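Trans-isoprenyl diphosphate synthase (Caulobacter crescentus, PDB 3OYR) probably makes octaprenyl diphosphate, the precursor of quinone side chains, by adding isopentenyl diphosphate units to farnesyl diphosphate with the help of divalent metal ions. Local coordinates at residues B[215-220]-B[331-336]; B[210-215]-B[321-326]; B[118-123]-B[127-132]. All coordinates share one frame; numbering follows the deposited sequence.

Contact 1 (B[215-220]-B[331-336]); sequences EALRDY and EALEEL
A chi1 of 167°, which sets CG opposite the main-chain nitrogen, sends the Tyr220 phenol straight off helix 211-238, while Leu333, whose CG lies anti to its own carbonyl carbon (chi1 -71°), leans its isobutyl group back toward that ring. The phenol thereby reaches the backbone of helix 328-342. Its hydroxyl gives a hydrogen bond to the carbonyl oxygen of Leu333, and the Tyr220 OH to Leu333 O distance of 2.5 Å is very short. The bond meets the carbonyl at a bend rather than head-on, and it would hold the far end of the ring at one place on the partner helix.

Leucine carbons pack round the same ring. Leu333 CB lies 3.7 Å from Tyr220 CZ, and Leu333 CD1 sits 4.2 Å above one ring face, displaced toward the rim. Leu336 reaches the hydroxyl from one turn further on, with CD2 3.5 Å from Tyr220 OH. In the all-helical fold of the FPP/GGPP synthase family, helix 211-238 also carries Asp232 and Asp236, calcium ligands in structures of this protein; Tyr220 joins the same helix, nearer its start, to the C-terminal helix. The two segments run in the same general direction, 27° apart, and their axes stay 12.8 Å from each other, a wide spacing that the phenol spans. Leu217 adds a looser touch, its CD2 4.3 Å from Leu333 CD1. Leu321 and Ala317 pack against the tyrosine, and Ala75 and Ala76 of helix 68-79 meet Leu333 and Leu217.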
loop_
_atom_site.group_PDB
_atom_site.type_symbol
_atom_site.label_atom_id
_atom_site.label_comp_id
_atom_site.label_asym_id
_atom_site.label_seq_id
_atom_site.Cartn_x
_atom_site.Cartn_y
_atom_site.Cartn_z
ATOM N N GLU B 215 -20.978 -15.364 4.258
ATOM C CA GLU B 215 -20.240 -16.451 3.629
ATOM C C GLU B 215 -20.749 -16.697 2.217
ATOM O O GLU B 215 -19.947 -16.871 1.299
ATOM C CB GLU B 215 -20.271 -17.752 4.463
ATOM C CG GLU B 215 -19.305 -17.805 5.680
ATOM C CD GLU B 215 -17.826 -17.467 5.364
ATOM O OE1 GLU B 215 -17.284 -17.856 4.302
ATOM O OE2 GLU B 215 -17.188 -16.813 6.214
ATOM N N ALA B 216 -22.067 -16.649 2.041
ATOM C CA ALA B 216 -22.680 -16.802 0.715
ATOM C C ALA B 216 -22.239 -15.706 -0.258
ATOM O O ALA B 216 -21.896 -15.969 -1.411
ATOM C CB ALA B 216 -24.188 -16.828 0.824
ATOM N N LEU B 217 -22.230 -14.476 0.238
ATOM C CA LEU B 217 -21.858 -13.327 -0.556
ATOM C C LEU B 217 -20.378 -13.304 -0.874
ATOM O O LEU B 217 -19.986 -12.982 -2.004
ATOM C CB LEU B 217 -22.333 -12.037 0.130
ATOM C CG LEU B 217 -23.764 -11.742 -0.318
ATOM C CD1 LEU B 217 -24.483 -10.814 0.678
ATOM C CD2 LEU B 217 -23.777 -11.163 -1.753
ATOM N N ARG B 218 -19.565 -13.663 0.117
ATOM C CA ARG B 218 -18.155 -13.925 -0.093
ATOM C C ARG B 218 -17.918 -14.936 -1.213
ATOM O O ARG B 218 -17.121 -14.687 -2.125
ATOM C CB ARG B 218 -17.482 -14.417 1.181
ATOM C CG ARG B 218 -16.023 -14.661 0.962
ATOM C CD ARG B 218 -15.255 -15.162 2.161
ATOM N NE ARG B 218 -13.882 -15.372 1.719
ATOM C CZ ARG B 218 -12.991 -14.405 1.489
ATOM N NH1 ARG B 218 -13.266 -13.111 1.698
ATOM N NH2 ARG B 218 -11.798 -14.745 1.061
ATOM N N ASP B 219 -18.626 -16.058 -1.139
ATOM C CA ASP B 219 -18.602 -17.124 -2.159
ATOM C C ASP B 219 -18.942 -16.575 -3.549
ATOM O O ASP B 219 -18.315 -16.950 -4.535
ATOM C CB ASP B 219 -19.622 -18.207 -1.745
ATOM C CG ASP B 219 -19.464 -19.539 -2.490
ATOM O OD1 ASP B 219 -18.418 -19.785 -3.142
ATOM O OD2 ASP B 219 -20.424 -20.358 -2.405
ATOM N N TYR B 220 -19.949 -15.696 -3.618
ATOM C CA TYR B 220 -20.361 -15.055 -4.864
ATOM C C TYR B 220 -19.200 -14.244 -5.437
ATOM O O TYR B 220 -18.840 -14.409 -6.589
ATOM C CB TYR B 220 -21.633 -14.165 -4.687
ATOM C CG TYR B 220 -21.872 -13.273 -5.879
ATOM C CD1 TYR B 220 -22.504 -13.762 -7.019
ATOM C CD2 TYR B 220 -21.415 -11.948 -5.900
ATOM C CE1 TYR B 220 -22.699 -12.967 -8.142
ATOM C CE2 TYR B 220 -21.603 -11.157 -7.032
ATOM C CZ TYR B 220 -22.255 -11.667 -8.133
ATOM O OH TYR B 220 -22.421 -10.880 -9.242
ATOM N N GLU B 331 -30.987 -10.600 -8.939
ATOM C CA GLU B 331 -30.927 -10.642 -10.402
ATOM C C GLU B 331 -29.806 -9.791 -11.009
ATOM O O GLU B 331 -29.168 -10.189 -12.002
ATOM C CB GLU B 331 -32.277 -10.207 -10.987
ATOM C CG GLU B 331 -32.328 -10.128 -12.520
ATOM C CD GLU B 331 -33.164 -11.224 -13.170
ATOM O OE1 GLU B 331 -33.038 -11.395 -14.405
ATOM O OE2 GLU B 331 -33.944 -11.906 -12.464
ATOM N N ALA B 332 -29.589 -8.606 -10.444
ATOM C CA ALA B 332 -28.486 -7.724 -10.850
ATOM C C ALA B 332 -27.123 -8.410 -10.658
ATOM O O ALA B 332 -26.233 -8.327 -11.515
ATOM C CB ALA B 332 -28.546 -6.409 -10.070
ATOM N N LEU B 333 -26.973 -9.120 -9.550
ATOM C CA LEU B 333 -25.717 -9.849 -9.285
ATOM C C LEU B 333 -25.550 -11.087 -10.165
ATOM O O LEU B 333 -24.437 -11.465 -10.540
ATOM C CB LEU B 333 -25.603 -10.206 -7.810
ATOM C CG LEU B 333 -25.347 -9.011 -6.889
ATOM C CD1 LEU B 333 -25.137 -9.501 -5.495
ATOM C CD2 LEU B 333 -24.126 -8.217 -7.357
ATOM N N GLU B 334 -26.662 -11.683 -10.562
ATOM C CA GLU B 334 -26.575 -12.787 -11.506
ATOM C C GLU B 334 -26.225 -12.289 -12.898
ATOM O O GLU B 334 -25.412 -12.899 -13.601
ATOM C CB GLU B 334 -27.851 -13.610 -11.476
ATOM C CG GLU B 334 -27.971 -14.393 -10.171
ATOM C CD GLU B 334 -29.307 -15.097 -10.020
ATOM O OE1 GLU B 334 -30.280 -14.687 -10.689
ATOM O OE2 GLU B 334 -29.382 -16.055 -9.222
ATOM N N GLU B 335 -26.759 -11.126 -13.263
ATOM C CA GLU B 335 -26.451 -10.560 -14.565
ATOM C C GLU B 335 -24.992 -10.099 -14.625
ATOM O O GLU B 335 -24.348 -10.167 -15.685
ATOM C CB GLU B 335 -27.439 -9.425 -14.926
ATOM C CG GLU B 335 -28.857 -9.934 -15.231
ATOM C CD GLU B 335 -29.885 -8.819 -15.391
ATOM O OE1 GLU B 335 -29.637 -7.683 -14.941
ATOM O OE2 GLU B 335 -30.954 -9.083 -15.961
ATOM N N LEU B 336 -24.464 -9.647 -13.490
ATOM C CA LEU B 336 -23.047 -9.255 -13.406
ATOM C C LEU B 336 -22.108 -10.452 -13.598
ATOM O O LEU B 336 -21.058 -10.335 -14.250
ATOM C CB LEU B 336 -22.747 -8.535 -12.081
ATOM C CG LEU B 336 -21.287 -8.179 -11.756
ATOM C CD1 LEU B 336 -20.772 -7.067 -12.693
ATOM C CD2 LEU B 336 -21.125 -7.766 -10.311
#

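Contact 2 (B[210-215]-B[321-326]); sequences DVAKSE and LAMFPA
Lys213 lies across Met323 at about a right angle and passes Phe324 obliquely, so its methylenes touch both Met323 and Phe324. Lys213 CG is 3.8 Å from Met323 CE and 3.9 Å from Phe324 CE2, and beyond CG the lysine runs extended, its CD still close to the ring. With CG between its backbone N and carbonyl carbon (chi1 79°), the methionine places Met323 CG 3.9 Å above one face of the Phe324 ring, toward the rim; the bend at chi3 then turns CE to the lysine and, at 4.3 Å, to Ala212 CB.

The Phe324 ring turns its edge to the helix: Lys213 O lies in the ring plane, 3.7 Å from Phe324 CZ. A type I turn, Leu321 to Phe324, closed by a 2.8 Å bond from Phe324 N to Leu321 O, presents both side chains. The loop between helices 302-320 and 328-342 is thus packed on the first turn of helix 211-238, whose N-cap is Asp210. The contact is mostly apolar, so dispersion probably dominates; a ring C-H edge facing a carbonyl oxygen probably adds a small electrostatic attraction, and lysine contributes its hydrocarbon chain rather than its charge.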
loop_
_atom_site.group_PDB
_atom_site.type_symbol
_atom_site.label_atom_id
_atom_site.label_comp_id
_atom_site.label_asym_id
_atom_site.label_seq_id
_atom_site.Cartn_x
_atom_site.Cartn_y
_atom_site.Cartn_z
ATOM N N ASP B 210 -26.080 -12.613 9.734
ATOM C CA ASP B 210 -25.558 -13.896 10.119
ATOM C C ASP B 210 -24.416 -14.274 9.187
ATOM O O ASP B 210 -24.272 -13.733 8.080
ATOM C CB ASP B 210 -26.665 -14.949 10.075
ATOM C CG ASP B 210 -27.601 -14.740 8.915
ATOM O OD1 ASP B 210 -28.297 -13.698 8.894
ATOM O OD2 ASP B 210 -27.627 -15.607 8.021
ATOM N N VAL B 211 -23.608 -15.214 9.657
ATOM C CA VAL B 211 -22.421 -15.644 8.947
ATOM C C VAL B 211 -22.769 -16.383 7.653
ATOM O O VAL B 211 -22.009 -16.332 6.692
ATOM C CB VAL B 211 -21.465 -16.454 9.869
ATOM C CG1 VAL B 211 -20.962 -15.566 11.011
ATOM C CG2 VAL B 211 -22.145 -17.701 10.431
ATOM N N ALA B 212 -23.937 -17.012 7.617
ATOM C CA ALA B 212 -24.386 -17.733 6.435
ATOM C C ALA B 212 -24.532 -16.787 5.241
ATOM O O ALA B 212 -24.050 -17.090 4.148
ATOM C CB ALA B 212 -25.689 -18.494 6.722
ATOM N N LYS B 213 -25.143 -15.626 5.465
ATOM C CA LYS B 213 -25.291 -14.624 4.421
ATOM C C LYS B 213 -23.957 -14.027 3.967
ATOM O O LYS B 213 -23.719 -13.878 2.756
ATOM C CB LYS B 213 -26.210 -13.495 4.883
ATOM C CG LYS B 213 -27.661 -13.862 5.023
ATOM C CD LYS B 213 -28.460 -12.611 5.348
ATOM C CE LYS B 213 -29.965 -12.834 5.231
ATOM N NZ LYS B 213 -30.702 -11.605 5.669
ATOM N N SER B 214 -23.083 -13.681 4.915
ATOM C CA SER B 214 -21.788 -13.097 4.538
ATOM C C SER B 214 -20.893 -14.105 3.830
ATOM O O SER B 214 -20.190 -13.757 2.879
ATOM C CB SER B 214 -21.085 -12.419 5.726
ATOM O OG SER B 214 -20.998 -13.273 6.863
ATOM N N GLU B 215 -20.978 -15.364 4.258
ATOM C CA GLU B 215 -20.240 -16.451 3.629
ATOM C C GLU B 215 -20.749 -16.697 2.217
ATOM O O GLU B 215 -19.947 -16.871 1.299
ATOM C CB GLU B 215 -20.271 -17.752 4.463
ATOM C CG GLU B 215 -19.305 -17.805 5.680
ATOM C CD GLU B 215 -17.826 -17.467 5.364
ATOM O OE1 GLU B 215 -17.284 -17.856 4.302
ATOM O OE2 GLU B 215 -17.188 -16.813 6.214
ATOM N N LEU B 321 -25.626 -17.498 -4.544
ATOM C CA LEU B 321 -26.712 -16.628 -4.040
ATOM C C LEU B 321 -28.066 -17.315 -3.785
ATOM O O LEU B 321 -29.026 -16.653 -3.370
ATOM C CB LEU B 321 -26.922 -15.450 -4.983
ATOM C CG LEU B 321 -25.712 -14.550 -5.247
ATOM C CD1 LEU B 321 -26.100 -13.539 -6.296
ATOM C CD2 LEU B 321 -25.261 -13.858 -3.969
ATOM N N ALA B 322 -28.121 -18.631 -4.001
ATOM C CA ALA B 322 -29.342 -19.433 -3.880
ATOM C C ALA B 322 -30.193 -19.178 -2.645
ATOM O O ALA B 322 -31.421 -19.228 -2.742
ATOM C CB ALA B 322 -29.003 -20.922 -3.951
ATOM N N MET B 323 -29.555 -18.934 -1.494
ATOM C CA MET B 323 -30.276 -18.710 -0.228
ATOM C C MET B 323 -31.003 -17.360 -0.181
ATOM O O MET B 323 -31.846 -17.126 0.688
ATOM C CB MET B 323 -29.327 -18.834 0.988
ATOM C CG MET B 323 -28.438 -17.589 1.274
ATOM S SD MET B 323 -27.539 -17.580 2.854
ATOM C CE MET B 323 -28.890 -17.370 4.029
ATOM N N PHE B 324 -30.673 -16.458 -1.102
ATOM C CA PHE B 324 -31.289 -15.136 -1.076
ATOM C C PHE B 324 -32.623 -15.139 -1.819
ATOM O O PHE B 324 -32.802 -15.945 -2.724
ATOM C CB PHE B 324 -30.324 -14.079 -1.617
ATOM C CG PHE B 324 -29.150 -13.837 -0.712
ATOM C CD1 PHE B 324 -27.913 -14.428 -0.985
ATOM C CD2 PHE B 324 -29.280 -13.028 0.420
ATOM C CE1 PHE B 324 -26.830 -14.219 -0.142
ATOM C CE2 PHE B 324 -28.201 -12.813 1.264
ATOM C CZ PHE B 324 -26.972 -13.414 0.987
ATOM N N PRO B 325 -33.566 -14.264 -1.414
ATOM C CA PRO B 325 -34.797 -14.057 -2.188
ATOM C C PRO B 325 -34.488 -13.640 -3.617
ATOM O O PRO B 325 -33.522 -12.899 -3.852
ATOM C CB PRO B 325 -35.478 -12.886 -1.472
ATOM C CG PRO B 325 -34.946 -12.910 -0.081
ATOM C CD PRO B 325 -33.555 -13.469 -0.167
ATOM N N ALA B 326 -35.299 -14.114 -4.561
ATOM C CA ALA B 326 -35.118 -13.770 -5.956
ATOM C C ALA B 326 -35.673 -12.365 -6.213
ATOM O O ALA B 326 -36.741 -12.213 -6.807
ATOM C CB ALA B 326 -35.791 -14.813 -6.864
#

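Contact 3 (B[118-123]-B[127-132]); sequences VAAHLI and AQSVLV
Residues 120-123 have helical backbone angles without the regular helix bonds; bonds from Leu122 N to Ala119 O (2.8 Å) and from Ile123 N to Ala120 O hold the bend beside helix 126-147, so near that the CA atoms of His121 and Ser129 are 5.3 Å apart. The side chain of Ser129 points at this bend and is small enough to be consistent with so close an approach. Its OG, at a chi1 of -100° that lies away from a staggered position, sits against the junction of Ala120 and His121. Ser129 OG is 3.7 Å from Ala120 CB and 3.4 Å from His121 CB. His121 N is also near Ser129 OG, at 3.2 Å, but the angle is too poor for a hydrogen bond, so across this contact OG meets its neighbours by packing. Ser129 CB completes the touch, 3.8 Å from His121 CB.

In this all-helical prenyl synthase fold, the loop follows the small antiparallel hairpin of strands 113-114 and 117-118, which comes after the aspartate-rich DDxxD helix 87-109, where Asp105 and Asp109 bind calcium. His121 looks back toward that helix. Its CG stands between its backbone N and carbonyl carbon (chi1 65°), which carries the imidazole off from Ser129; NE2 is bonded to the carbonyl of Ser111, and the side chain packs on Val107 within the motif. The His121 side chain lies about 9 Å from a bound calcium ion. Leu103 of the same helix packs on both Ala120 and Ser129, and Leu56 of helix 52-61 also meets Ala120. Another side of helix 126-147 faces the dimer partner: Gln128 NE2 bonds to Val168 O of the second subunit, and Leu131 packs on the same valine of that subunit.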
loop_
_atom_site.group_PDB
_atom_site.type_symbol
_atom_site.label_atom_id
_atom_site.label_comp_id
_atom_site.label_asym_id
_atom_site.label_seq_id
_atom_site.Cartn_x
_atom_site.Cartn_y
_atom_site.Cartn_z
ATOM N N VAL B 118 -2.522 7.630 -20.613
ATOM C CA VAL B 118 -1.147 7.220 -20.323
ATOM C C VAL B 118 -1.073 6.829 -18.843
ATOM O O VAL B 118 -1.729 7.457 -18.007
ATOM C CB VAL B 118 -0.145 8.373 -20.675
ATOM C CG1 VAL B 118 -0.464 9.656 -19.882
ATOM C CG2 VAL B 118 1.291 7.958 -20.468
ATOM N N ALA B 119 -0.342 5.755 -18.535
ATOM C CA ALA B 119 -0.181 5.310 -17.156
ATOM C C ALA B 119 0.532 6.396 -16.341
ATOM O O ALA B 119 1.559 6.930 -16.778
ATOM C CB ALA B 119 0.596 4.018 -17.109
ATOM N N ALA B 120 -0.025 6.709 -15.168
ATOM C CA ALA B 120 0.436 7.804 -14.297
ATOM C C ALA B 120 1.945 7.894 -14.086
ATOM O O ALA B 120 2.502 8.998 -14.038
ATOM C CB ALA B 120 -0.265 7.726 -12.954
ATOM N N HIS B 121 2.607 6.741 -13.980
ATOM C CA HIS B 121 4.053 6.697 -13.753
ATOM C C HIS B 121 4.903 7.195 -14.925
ATOM O O HIS B 121 6.093 7.451 -14.756
ATOM C CB HIS B 121 4.505 5.302 -13.333
ATOM C CG HIS B 121 4.324 4.251 -14.388
ATOM N ND1 HIS B 121 5.323 3.904 -15.275
ATOM C CD2 HIS B 121 3.270 3.451 -14.681
ATOM C CE1 HIS B 121 4.887 2.946 -16.073
ATOM N NE2 HIS B 121 3.643 2.653 -15.734
ATOM N N LEU B 122 4.297 7.328 -16.102
ATOM C CA LEU B 122 4.993 7.913 -17.249
ATOM C C LEU B 122 4.945 9.446 -17.237
ATOM O O LEU B 122 5.738 10.100 -17.917
ATOM C CB LEU B 122 4.451 7.343 -18.570
ATOM C CG LEU B 122 4.802 5.880 -18.896
ATOM C CD1 LEU B 122 4.046 5.382 -20.134
ATOM C CD2 LEU B 122 6.302 5.676 -19.076
ATOM N N ILE B 123 4.017 10.006 -16.459
ATOM C CA ILE B 123 3.869 11.449 -16.303
ATOM C C ILE B 123 4.561 11.953 -15.027
ATOM O O ILE B 123 5.295 12.944 -15.054
ATOM C CB ILE B 123 2.368 11.851 -16.277
ATOM C CG1 ILE B 123 1.663 11.458 -17.576
ATOM C CG2 ILE B 123 2.189 13.337 -15.975
ATOM C CD1 ILE B 123 2.359 11.959 -18.864
ATOM N N ALA B 127 8.253 6.443 -8.783
ATOM C CA ALA B 127 8.285 6.671 -7.338
ATOM C C ALA B 127 6.994 7.316 -6.850
ATOM O O ALA B 127 6.370 6.810 -5.897
ATOM C CB ALA B 127 9.498 7.514 -6.947
ATOM N N GLN B 128 6.575 8.386 -7.534
ATOM C CA GLN B 128 5.349 9.093 -7.177
ATOM C C GLN B 128 4.090 8.240 -7.330
ATOM O O GLN B 128 3.206 8.310 -6.476
ATOM C CB GLN B 128 5.205 10.444 -7.909
ATOM C CG GLN B 128 6.216 11.555 -7.492
ATOM C CD GLN B 128 6.044 12.100 -6.058
ATOM O OE1 GLN B 128 5.504 11.433 -5.178
ATOM N NE2 GLN B 128 6.526 13.324 -5.831
ATOM N N SER B 129 4.028 7.428 -8.386
ATOM C CA SER B 129 2.969 6.422 -8.543
ATOM C C SER B 129 2.873 5.467 -7.364
ATOM O O SER B 129 1.785 5.246 -6.804
ATOM C CB SER B 129 3.180 5.605 -9.817
ATOM O OG SER B 129 2.353 6.085 -10.847
ATOM N N VAL B 130 4.014 4.929 -6.972
ATOM C CA VAL B 130 4.086 4.065 -5.792
ATOM C C VAL B 130 3.600 4.781 -4.539
ATOM O O VAL B 130 2.721 4.272 -3.846
ATOM C CB VAL B 130 5.500 3.474 -5.628
ATOM C CG1 VAL B 130 5.736 2.900 -4.222
ATOM C CG2 VAL B 130 5.691 2.409 -6.680
ATOM N N LEU B 131 4.130 5.977 -4.293
ATOM C CA LEU B 131 3.785 6.770 -3.097
ATOM C C LEU B 131 2.323 7.225 -3.009
ATOM O O LEU B 131 1.728 7.204 -1.916
ATOM C CB LEU B 131 4.754 7.949 -2.919
ATOM C CG LEU B 131 6.253 7.650 -2.727
ATOM C CD1 LEU B 131 7.062 8.945 -2.654
ATOM C CD2 LEU B 131 6.522 6.777 -1.503
ATOM N N VAL B 132 1.741 7.617 -4.139
ATOM C CA VAL B 132 0.316 7.979 -4.194
ATOM C C VAL B 132 -0.565 6.748 -3.967
ATOM O O VAL B 132 -1.582 6.817 -3.260
ATOM C CB VAL B 132 -0.057 8.739 -5.492
ATOM C CG1 VAL B 132 -1.583 8.966 -5.591
ATOM C CG2 VAL B 132 0.678 10.100 -5.532
#

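In the fold
Contact 3 comes first along the chain and is local, joining a loop to the start of the helix that follows it. Contacts 1 and 2 span more than a hundred residues each, and their segments alternate. Their centres are about 9 Å apart; both use the beginning of helix 211-238 and share Glu215. Leu321 and Phe324 of contact 2 pack directly on Leu217, Tyr220 and Leu333 of contact 1, making one continuous patch that fastens the C-terminal helix and its preceding loop. Contact 3 lies on the opposite side of the chain's centre, its centre about 34 Å from that of contact 1 and about 40 Å from that of contact 2, beside the calcium-binding aspartate motif and the subunit interface.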